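Local atomic coordinates of actin-related protein 8 (PDB entry 4FO0), a protein that binds ATP with low basal ATPase activity, does not polymerize, and is a proposed core component of the INO80 chromatin-remodelling complex. Residues Y278-L290 with E353-F367. Residues are numbered along the deposited sequence; the frame is centred on the assembly and turned at random. Where two conformers were deposited one is given.
Sequences YGGSDVSRCFYWL and EKLQAPMALFYPATF. With ATP (adenosine-5'-triphosphate), chain C.
OD1 of D282, a residue whose CB lies against the F367 ring, is held by two arginines: R285 NH2 at 2.6 Å, approaching from above the carboxylate plane, and R63 in a second salt bridge. Its OD2 accepts the backbone N of G279 at 2.8 Å through the anti lone pair, the D282 half of a capping box whose N-cap, G279, has no side chain to return the bond. The D282 CB sits over the centre of the F367 ring, 3.6 Å from the centroid, a CH-pi contact; C286 CB meets the same ring at its edge. Just before the N-cap, Y278 also meets the F367 edge; its own ring, swung between backbone N and carbonyl carbon (chi1 63°) toward L361 and P364, receives P364 CB over one face and L361 CD2 at its edge, 3.6 Å from CE2. Its hydroxyl bonds to the carbonyl of L478. With Y278 cut back to an alanine, P364 CB, L361 CD2 and the F367 ring edge would probably lose their aromatic partner and the L478 carbonyl its hydroxyl. Further along, helices 280-290 and 353-359 run roughly antiparallel (146°), their axes approaching to 8.5 Å. Such closeness suits A357, whose small methyl is a knob among V283, C286, F287 and L290, with its CB 3.8 Å from F287 CB. V283 is forked, so CG1 faces the A357 carbonyl while CG2 packs on L361 CG at 3.7 Å. Glycine suits position 280, where a CB would probably collide with O3' of the ATP ribose. The contact joins the nucleotide-binding helix of this actin fold to the segment after strand 343-350; helix 306-319 flanks it at V283 and F287, helix 71-88 at T366, and helix 516-527 at M359 and F362.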
ATOM      1  N   TYR A 278       3.566  -1.595  -8.825  1.00 25.57           N
ATOM      2  CA  TYR A 278       4.670  -1.650  -7.882  1.00 35.48           C
ATOM      3  C   TYR A 278       4.396  -0.666  -6.767  1.00 35.16           C
ATOM      4  O   TYR A 278       3.578   0.230  -6.936  1.00 29.37           O
ATOM      5  CB  TYR A 278       5.988  -1.338  -8.570  1.00 23.05           C
ATOM      6  CG  TYR A 278       6.049   0.060  -9.140  1.00 29.97           C
ATOM      7  CD1 TYR A 278       5.790   0.300 -10.495  1.00 29.83           C
ATOM      8  CD2 TYR A 278       6.362   1.138  -8.332  1.00 33.63           C
ATOM      9  CE1 TYR A 278       5.847   1.565 -11.015  1.00 31.96           C
ATOM     10  CE2 TYR A 278       6.423   2.424  -8.844  1.00 37.56           C
ATOM     11  CZ  TYR A 278       6.162   2.635 -10.183  1.00 43.42           C
ATOM     12  OH  TYR A 278       6.223   3.920 -10.679  1.00 42.24           O
ATOM     13  N   GLY A 279       5.060  -0.867  -5.627  1.00 29.53           N
ATOM     14  CA  GLY A 279       4.891  -0.022  -4.455  1.00 25.77           C
ATOM     15  C   GLY A 279       5.974  -0.268  -3.414  1.00 35.68           C
ATOM     16  O   GLY A 279       7.078  -0.713  -3.738  1.00 34.19           O
ATOM     17  N   GLY A 280       5.656   0.000  -2.151  1.00 30.72           N
ATOM     18  CA  GLY A 280       6.635  -0.119  -1.084  1.00 29.69           C
ATOM     19  C   GLY A 280       7.404  -1.430  -1.034  1.00 32.98           C
ATOM     20  O   GLY A 280       8.580  -1.454  -0.679  1.00 32.43           O
ATOM     21  N   SER A 281       6.745  -2.523  -1.385  1.00 25.91           N
ATOM     22  CA  SER A 281       7.334  -3.838  -1.206  1.00 33.18           C
ATOM     23  C   SER A 281       8.480  -4.014  -2.186  1.00 34.52           C
ATOM     24  O   SER A 281       9.539  -4.524  -1.821  1.00 30.23           O
ATOM     25  CB  SER A 281       6.287  -4.952  -1.378  1.00 29.85           C
ATOM     26  OG  SER A 281       5.796  -4.992  -2.713  1.00 34.53           O
ATOM     27  N   ASP A 282       8.265  -3.581  -3.425  1.00 31.11           N
ATOM     28  CA  ASP A 282       9.324  -3.579  -4.439  1.00 25.59           C
ATOM     29  C   ASP A 282      10.551  -2.791  -4.011  1.00 25.12           C
ATOM     30  O   ASP A 282      11.681  -3.232  -4.210  1.00 32.29           O
ATOM     31  CB  ASP A 282       8.790  -3.042  -5.754  1.00 39.47           C
ATOM     32  CG  ASP A 282       7.561  -3.791  -6.215  1.00 47.28           C
ATOM     33  OD1 ASP A 282       7.733  -4.907  -6.760  1.00 36.26           O
ATOM     34  OD2 ASP A 282       6.434  -3.271  -6.020  1.00 48.19           O
ATOM     35  N   VAL A 283      10.333  -1.633  -3.406  1.00 24.41           N
ATOM     36  CA  VAL A 283      11.428  -0.900  -2.789  1.00 33.77           C
ATOM     37  C   VAL A 283      12.130  -1.709  -1.699  1.00 34.34           C
ATOM     38  O   VAL A 283      13.349  -1.684  -1.581  1.00 35.03           O
ATOM     39  CB  VAL A 283      10.927   0.378  -2.155  1.00 23.45           C
ATOM     40  CG1 VAL A 283      12.093   1.116  -1.482  1.00 19.01           C
ATOM     41  CG2 VAL A 283      10.266   1.229  -3.198  1.00 18.84           C
ATOM     42  N   SER A 284      11.350  -2.399  -0.880  1.00 24.11           N
ATOM     43  CA  SER A 284      11.918  -3.192   0.191  1.00 33.32           C
ATOM     44  C   SER A 284      12.835  -4.273  -0.380  1.00 32.98           C
ATOM     45  O   SER A 284      13.886  -4.545   0.165  1.00 31.92           O
ATOM     46  CB  SER A 284      10.820  -3.828   1.050  1.00 25.10           C
ATOM     47  OG  SER A 284      10.208  -2.852   1.877  1.00 36.91           O
ATOM     48  N   ARG A 285      12.432  -4.892  -1.480  1.00 29.36           N
ATOM     49  CA  ARG A 285      13.189  -6.000  -2.033  1.00 30.15           C
ATOM     50  C   ARG A 285      14.457  -5.426  -2.652  1.00 37.64           C
ATOM     51  O   ARG A 285      15.557  -5.952  -2.472  1.00 36.08           O
ATOM     52  CB  ARG A 285      12.349  -6.736  -3.075  1.00 27.73           C
ATOM     53  CG  ARG A 285      13.054  -7.894  -3.770  1.00 29.21           C
ATOM     54  CD  ARG A 285      12.495  -8.095  -5.191  1.00 27.65           C
ATOM     55  NE  ARG A 285      11.050  -7.901  -5.197  1.00 48.73           N
ATOM     56  CZ  ARG A 285      10.381  -7.025  -5.941  1.00 35.53           C
ATOM     57  NH1 ARG A 285      10.998  -6.226  -6.807  1.00 37.85           N
ATOM     58  NH2 ARG A 285       9.065  -6.965  -5.815  1.00 49.81           N
ATOM     59  N   CYS A 286      14.291  -4.314  -3.354  1.00 32.41           N
ATOM     60  CA  CYS A 286      15.404  -3.628  -3.985  1.00 38.59           C
ATOM     61  C   CYS A 286      16.471  -3.232  -2.954  1.00 38.56           C
ATOM     62  O   CYS A 286      17.665  -3.534  -3.120  1.00 33.06           O
ATOM     63  CB  CYS A 286      14.877  -2.406  -4.733  1.00 25.03           C
ATOM     64  SG  CYS A 286      16.113  -1.407  -5.565  1.00 40.89           S
ATOM     65  N   PHE A 287      16.028  -2.564  -1.894  1.00 33.49           N
ATOM     66  CA  PHE A 287      16.901  -2.204  -0.786  1.00 34.35           C
ATOM     67  C   PHE A 287      17.648  -3.416  -0.219  1.00 36.94           C
ATOM     68  O   PHE A 287      18.831  -3.349   0.088  1.00 36.49           O
ATOM     69  CB  PHE A 287      16.106  -1.522   0.322  1.00 25.61           C
ATOM     70  CG  PHE A 287      16.969  -0.884   1.368  1.00 33.34           C
ATOM     71  CD1 PHE A 287      18.029  -0.057   1.002  1.00 31.09           C
ATOM     72  CD2 PHE A 287      16.724  -1.095   2.713  1.00 33.50           C
ATOM     73  CE1 PHE A 287      18.836   0.538   1.960  1.00 38.54           C
ATOM     74  CE2 PHE A 287      17.521  -0.497   3.682  1.00 35.92           C
ATOM     75  CZ  PHE A 287      18.581   0.322   3.304  1.00 46.57           C
ATOM     76  N   TYR A 288      16.950  -4.529  -0.081  1.00 29.23           N
ATOM     77  CA  TYR A 288      17.598  -5.750   0.331  1.00 38.00           C
ATOM     78  C   TYR A 288      18.731  -6.131  -0.618  1.00 34.10           C
ATOM     79  O   TYR A 288      19.843  -6.437  -0.197  1.00 33.56           O
ATOM     80  CB  TYR A 288      16.579  -6.893   0.421  1.00 30.53           C
ATOM     81  CG  TYR A 288      17.211  -8.230   0.732  1.00 34.69           C
ATOM     82  CD1 TYR A 288      18.029  -8.395   1.852  1.00 32.97           C
ATOM     83  CD2 TYR A 288      16.992  -9.328  -0.089  1.00 37.43           C
ATOM     84  CE1 TYR A 288      18.621  -9.624   2.138  1.00 39.44           C
ATOM     85  CE2 TYR A 288      17.565 -10.556   0.191  1.00 52.32           C
ATOM     86  CZ  TYR A 288      18.377 -10.700   1.304  1.00 44.15           C
ATOM     87  OH  TYR A 288      18.935 -11.925   1.564  1.00 59.13           O
ATOM     88  N   TRP A 289      18.434  -6.130  -1.906  1.00 30.63           N
ATOM     89  CA  TRP A 289      19.416  -6.527  -2.925  0.50 33.59           C
ATOM     90  C   TRP A 289      20.626  -5.604  -2.911  1.00 39.81           C
ATOM     91  O   TRP A 289      21.778  -6.053  -3.008  1.00 32.54           O
ATOM     92  CB  TRP A 289      18.771  -6.532  -4.306  0.50 33.23           C
ATOM     93  CG  TRP A 289      19.713  -6.513  -5.493  0.50 41.60           C
ATOM     94  CD1 TRP A 289      20.536  -7.523  -5.916  0.50 48.15           C
ATOM     95  CD2 TRP A 289      19.894  -5.441  -6.426  0.50 33.21           C
ATOM     96  NE1 TRP A 289      21.227  -7.137  -7.044  0.50 36.45           N
ATOM     97  CE2 TRP A 289      20.846  -5.858  -7.374  0.50 26.70           C
ATOM     98  CE3 TRP A 289      19.341  -4.159  -6.545  0.50 33.50           C
ATOM     99  CZ2 TRP A 289      21.264  -5.040  -8.429  0.50 42.57           C
ATOM    100  CZ3 TRP A 289      19.756  -3.351  -7.592  0.50 45.55           C
ATOM    101  CH2 TRP A 289      20.708  -3.795  -8.521  0.50 45.60           C
ATOM    102  N   LEU A 290      20.374  -4.310  -2.749  1.00 36.78           N
ATOM    103  CA  LEU A 290      21.473  -3.358  -2.654  1.00 32.20           C
ATOM    104  C   LEU A 290      22.307  -3.645  -1.407  1.00 43.17           C
ATOM    105  O   LEU A 290      23.538  -3.700  -1.480  1.00 41.25           O
ATOM    106  CB  LEU A 290      20.951  -1.923  -2.655  1.00 39.51           C
ATOM    107  CG  LEU A 290      20.207  -1.517  -3.928  1.00 42.98           C
ATOM    108  CD1 LEU A 290      19.465  -0.175  -3.777  1.00 31.70           C
ATOM    109  CD2 LEU A 290      21.173  -1.469  -5.075  1.00 26.42           C
ATOM    110  N   GLU A 353      22.856   3.164  -1.226  1.00 44.81           N
ATOM    111  CA  GLU A 353      21.725   2.257  -1.179  1.00 39.57           C
ATOM    112  C   GLU A 353      20.493   2.884  -0.467  1.00 31.60           C
ATOM    113  O   GLU A 353      19.355   2.681  -0.881  1.00 33.19           O
ATOM    114  CB  GLU A 353      22.159   0.954  -0.522  1.00 32.65           C
ATOM    115  CG  GLU A 353      23.329   1.132   0.427  1.00 51.39           C
ATOM    116  CD  GLU A 353      24.690   1.032  -0.245  1.00 54.33           C
ATOM    117  OE1 GLU A 353      25.596   1.785   0.160  1.00 62.95           O
ATOM    118  OE2 GLU A 353      24.867   0.187  -1.155  1.00 63.70           O
ATOM    119  N   LYS A 354      20.720   3.669   0.577  1.00 24.48           N
ATOM    120  CA  LYS A 354      19.606   4.285   1.301  1.00 29.46           C
ATOM    121  C   LYS A 354      18.800   5.239   0.445  1.00 35.23           C
ATOM    122  O   LYS A 354      17.634   5.491   0.741  1.00 36.73           O
ATOM    123  CB  LYS A 354      20.088   5.020   2.555  1.00 30.00           C
ATOM    124  CG  LYS A 354      20.662   4.114   3.630  1.00 30.16           C
ATOM    125  CD  LYS A 354      21.117   4.924   4.816  1.00 39.82           C
ATOM    126  CE  LYS A 354      22.360   5.719   4.492  1.00 39.51           C
ATOM    127  NZ  LYS A 354      22.648   6.627   5.622  1.00 49.29           N
ATOM    128  N   LEU A 355      19.431   5.782  -0.597  1.00 29.65           N
ATOM    129  CA  LEU A 355      18.780   6.727  -1.508  1.00 30.49           C
ATOM    130  C   LEU A 355      18.423   6.093  -2.852  1.00 26.84           C
ATOM    131  O   LEU A 355      17.394   6.385  -3.424  1.00 27.54           O
ATOM    132  CB  LEU A 355      19.663   7.949  -1.734  1.00 37.26           C
ATOM    133  CG  LEU A 355      19.211   8.964  -2.788  1.00 33.22           C
ATOM    134  CD1 LEU A 355      17.945   9.716  -2.360  1.00 23.69           C
ATOM    135  CD2 LEU A 355      20.338   9.934  -3.015  1.00 25.92           C
ATOM    136  N   GLN A 356      19.281   5.210  -3.342  1.00 34.65           N
ATOM    137  CA  GLN A 356      19.009   4.491  -4.573  1.00 29.83           C
ATOM    138  C   GLN A 356      17.670   3.756  -4.550  1.00 36.89           C
ATOM    139  O   GLN A 356      16.869   3.884  -5.478  1.00 37.95           O
ATOM    140  CB  GLN A 356      20.133   3.502  -4.861  1.00 29.36           C
ATOM    141  CG  GLN A 356      21.466   4.164  -5.154  1.00 39.81           C
ATOM    142  CD  GLN A 356      22.593   3.159  -5.185  1.00 36.37           C
ATOM    143  OE1 GLN A 356      22.808   2.427  -4.220  1.00 60.21           O
ATOM    144  NE2 GLN A 356      23.295   3.089  -6.299  1.00 51.63           N
ATOM    145  N   ALA A 357      17.430   2.985  -3.493  1.00 35.66           N
ATOM    146  CA  ALA A 357      16.272   2.103  -3.444  1.00 22.23           C
ATOM    147  C   ALA A 357      14.923   2.831  -3.590  1.00 36.98           C
ATOM    148  O   ALA A 357      14.090   2.439  -4.398  1.00 32.08           O
ATOM    149  CB  ALA A 357      16.307   1.280  -2.177  1.00 29.11           C
ATOM    150  N   PRO A 358      14.699   3.880  -2.790  1.00 30.95           N
ATOM    151  CA  PRO A 358      13.446   4.645  -2.883  1.00 25.28           C
ATOM    152  C   PRO A 358      13.291   5.278  -4.255  1.00 39.77           C
ATOM    153  O   PRO A 358      12.174   5.426  -4.743  1.00 34.69           O
ATOM    154  CB  PRO A 358      13.620   5.756  -1.836  1.00 24.92           C
ATOM    155  CG  PRO A 358      14.678   5.260  -0.922  1.00 40.57           C
ATOM    156  CD  PRO A 358      15.570   4.335  -1.694  1.00 22.17           C
ATOM    157  N   MET A 359      14.406   5.661  -4.867  1.00 38.18           N
ATOM    158  CA  MET A 359      14.369   6.271  -6.190  1.00 36.27           C
ATOM    159  C   MET A 359      14.064   5.289  -7.311  1.00 40.48           C
ATOM    160  O   MET A 359      13.860   5.706  -8.443  1.00 34.81           O
ATOM    161  CB  MET A 359      15.675   6.981  -6.500  1.00 29.55           C
ATOM    162  CG  MET A 359      15.856   8.257  -5.726  1.00 39.91           C
ATOM    163  SD  MET A 359      17.282   9.153  -6.328  1.00 49.08           S
ATOM    164  CE  MET A 359      17.021   9.018  -8.096  1.00 53.59           C
ATOM    165  N   ALA A 360      14.039   3.993  -7.018  1.00 30.21           N
ATOM    166  CA  ALA A 360      13.615   3.048  -8.038  1.00 32.48           C
ATOM    167  C   ALA A 360      12.130   3.244  -8.342  1.00 36.35           C
ATOM    168  O   ALA A 360      11.649   2.807  -9.385  1.00 38.31           O
ATOM    169  CB  ALA A 360      13.901   1.640  -7.635  1.00 28.08           C
ATOM    170  N   LEU A 361      11.408   3.915  -7.441  1.00 34.14           N
ATOM    171  CA  LEU A 361      10.017   4.300  -7.716  1.00 34.30           C
ATOM    172  C   LEU A 361       9.928   5.221  -8.930  1.00 35.57           C
ATOM    173  O   LEU A 361       8.902   5.283  -9.595  1.00 41.09           O
ATOM    174  CB  LEU A 361       9.369   4.971  -6.504  1.00 31.56           C
ATOM    175  CG  LEU A 361       9.099   4.021  -5.342  1.00 37.96           C
ATOM    176  CD1 LEU A 361       8.686   4.804  -4.124  1.00 26.85           C
ATOM    177  CD2 LEU A 361       8.025   2.994  -5.725  1.00 31.51           C
ATOM    178  N   PHE A 362      11.015   5.923  -9.226  1.00 32.67           N
ATOM    179  CA  PHE A 362      11.048   6.807 -10.379  1.00 36.33           C
ATOM    180  C   PHE A 362      11.742   6.172 -11.580  1.00 35.71           C
ATOM    181  O   PHE A 362      11.586   6.634 -12.718  1.00 48.07           O
ATOM    182  CB  PHE A 362      11.685   8.131  -9.986  1.00 33.50           C
ATOM    183  CG  PHE A 362      10.987   8.799  -8.838  1.00 52.29           C
ATOM    184  CD1 PHE A 362      10.062   9.820  -9.063  1.00 30.53           C
ATOM    185  CD2 PHE A 362      11.223   8.376  -7.524  1.00 48.07           C
ATOM    186  CE1 PHE A 362       9.400  10.423  -7.995  1.00 38.29           C
ATOM    187  CE2 PHE A 362      10.562   8.976  -6.448  1.00 47.96           C
ATOM    188  CZ  PHE A 362       9.652   9.999  -6.680  1.00 43.62           C
ATOM    189  N   TYR A 363      12.491   5.103 -11.312  1.00 32.23           N
ATOM    190  CA  TYR A 363      13.136   4.296 -12.351  1.00 42.15           C
ATOM    191  C   TYR A 363      12.848   2.807 -12.143  1.00 34.79           C
ATOM    192  O   TYR A 363      13.755   2.011 -11.909  1.00 32.98           O
ATOM    193  CB  TYR A 363      14.643   4.576 -12.391  1.00 30.54           C
ATOM    194  CG  TYR A 363      14.921   6.025 -12.651  1.00 37.56           C
ATOM    195  CD1 TYR A 363      15.003   6.511 -13.949  1.00 35.47           C
ATOM    196  CD2 TYR A 363      15.053   6.927 -11.599  1.00 31.29           C
ATOM    197  CE1 TYR A 363      15.227   7.852 -14.187  1.00 34.97           C
ATOM    198  CE2 TYR A 363      15.276   8.264 -11.826  1.00 32.70           C
ATOM    199  CZ  TYR A 363      15.359   8.726 -13.126  1.00 38.93           C
ATOM    200  OH  TYR A 363      15.588  10.062 -13.377  1.00 48.71           O
ATOM    201  N   PRO A 364      11.569   2.431 -12.240  1.00 37.81           N
ATOM    202  CA  PRO A 364      11.092   1.088 -11.893  1.00 34.37           C
ATOM    203  C   PRO A 364      11.677  -0.058 -12.731  1.00 34.09           C
ATOM    204  O   PRO A 364      11.447  -1.219 -12.406  1.00 38.17           O
ATOM    205  CB  PRO A 364       9.573   1.203 -12.089  1.00 32.70           C
ATOM    206  CG  PRO A 364       9.386   2.373 -12.963  1.00 30.66           C
ATOM    207  CD  PRO A 364      10.460   3.327 -12.601  1.00 35.23           C
ATOM    208  N   ALA A 365      12.414   0.235 -13.789  1.00 35.73           N
ATOM    209  CA  ALA A 365      13.094  -0.842 -14.499  1.00 39.09           C
ATOM    210  C   ALA A 365      14.093  -1.482 -13.539  1.00 32.58           C
ATOM    211  O   ALA A 365      14.503  -2.628 -13.709  1.00 30.60           O
ATOM    212  CB  ALA A 365      13.800  -0.304 -15.718  1.00 29.32           C
ATOM    213  N   THR A 366      14.483  -0.712 -12.530  1.00 23.89           N
ATOM    214  CA  THR A 366      15.464  -1.140 -11.540  1.00 31.19           C
ATOM    215  C   THR A 366      14.997  -2.396 -10.820  1.00 35.22           C
ATOM    216  O   THR A 366      15.806  -3.190 -10.338  1.00 38.01           O
ATOM    217  CB  THR A 366      15.705  -0.018 -10.497  1.00 40.63           C
ATOM    218  OG1 THR A 366      16.087   1.180 -11.171  1.00 35.00           O
ATOM    219  CG2 THR A 366      16.791  -0.384  -9.523  1.00 34.74           C
ATOM    220  N   PHE A 367      13.680  -2.569 -10.749  1.00 28.81           N
ATOM    221  CA  PHE A 367      13.079  -3.728 -10.088  1.00 29.98           C
ATOM    222  C   PHE A 367      13.369  -5.028 -10.804  1.00 37.49           C
ATOM    223  O   PHE A 367      13.262  -6.096 -10.204  1.00 55.30           O
ATOM    224  CB  PHE A 367      11.572  -3.529  -9.897  1.00 25.42           C
ATOM    225  CG  PHE A 367      11.246  -2.439  -8.934  1.00 19.22           C
ATOM    226  CD1 PHE A 367      12.044  -2.241  -7.814  1.00 32.66           C
ATOM    227  CD2 PHE A 367      10.193  -1.584  -9.158  1.00 23.24           C
ATOM    228  CE1 PHE A 367      11.766  -1.220  -6.917  1.00 43.46           C
ATOM    229  CE2 PHE A 367       9.909  -0.562  -8.265  1.00 27.30           C
ATOM    230  CZ  PHE A 367      10.690  -0.379  -7.144  1.00 22.68           C
TER
HETATM  231  PG  ATP C 702      -1.807  -1.381  -1.675  1.00 29.81           P
HETATM  232  O1G ATP C 702      -2.343   0.021  -1.584  1.00 28.13           O
HETATM  233  O2G ATP C 702      -2.850  -2.462  -1.817  1.00 28.00           O
HETATM  234  O3G ATP C 702      -0.629  -1.568  -2.608  1.00 27.69           O
HETATM  235  PB  ATP C 702      -1.668  -1.110   1.215  1.00 33.95           P
HETATM  236  O1B ATP C 702      -1.538  -2.306   2.119  1.00 24.54           O
HETATM  237  O2B ATP C 702      -2.913  -0.236   1.161  1.00 26.04           O
HETATM  238  O3B ATP C 702      -1.185  -1.643  -0.224  1.00 29.89           O
HETATM  239  PA  ATP C 702      -0.250   0.944   2.600  1.00 33.62           P
HETATM  240  O1A ATP C 702      -0.538   0.290   3.926  1.00 43.41           O
HETATM  241  O2A ATP C 702      -0.921   2.228   2.184  1.00 28.33           O
HETATM  242  O3A ATP C 702      -0.387  -0.175   1.466  1.00 36.54           O
HETATM  243  O5' ATP C 702       1.327   1.179   2.534  1.00 28.93           O
HETATM  244  C5' ATP C 702       2.163   0.083   2.867  1.00 33.24           C
HETATM  245  C4' ATP C 702       3.578   0.431   2.476  1.00 33.10           C
HETATM  246  O4' ATP C 702       3.936   1.613   3.176  1.00 39.66           O
HETATM  247  C3' ATP C 702       4.583  -0.636   2.876  1.00 42.79           C
HETATM  248  O3' ATP C 702       5.429  -0.941   1.763  1.00 31.07           O
HETATM  249  C2' ATP C 702       5.384   0.010   3.979  1.00 31.41           C
HETATM  250  O2' ATP C 702       6.735  -0.425   4.013  1.00 34.63           O
HETATM  251  C1' ATP C 702       5.292   1.461   3.578  1.00 40.96           C
HETATM  252  N9  ATP C 702       5.684   2.339   4.690  1.00 41.22           N
HETATM  253  C8  ATP C 702       5.041   2.476   5.858  1.00 44.05           C
HETATM  254  N7  ATP C 702       5.685   3.360   6.656  1.00 39.46           N
HETATM  255  C5  ATP C 702       6.758   3.799   5.987  1.00 37.12           C
HETATM  256  C6  ATP C 702       7.861   4.732   6.261  1.00 42.69           C
HETATM  257  N6  ATP C 702       7.912   5.385   7.449  1.00 43.98           N
HETATM  258  N1  ATP C 702       8.794   4.904   5.287  1.00 53.57           N
HETATM  259  C2  ATP C 702       8.740   4.253   4.109  1.00 42.82           C
HETATM  260  N3  ATP C 702       7.760   3.376   3.802  1.00 45.78           N
HETATM  261  C4  ATP C 702       6.761   3.118   4.685  1.00 47.12           C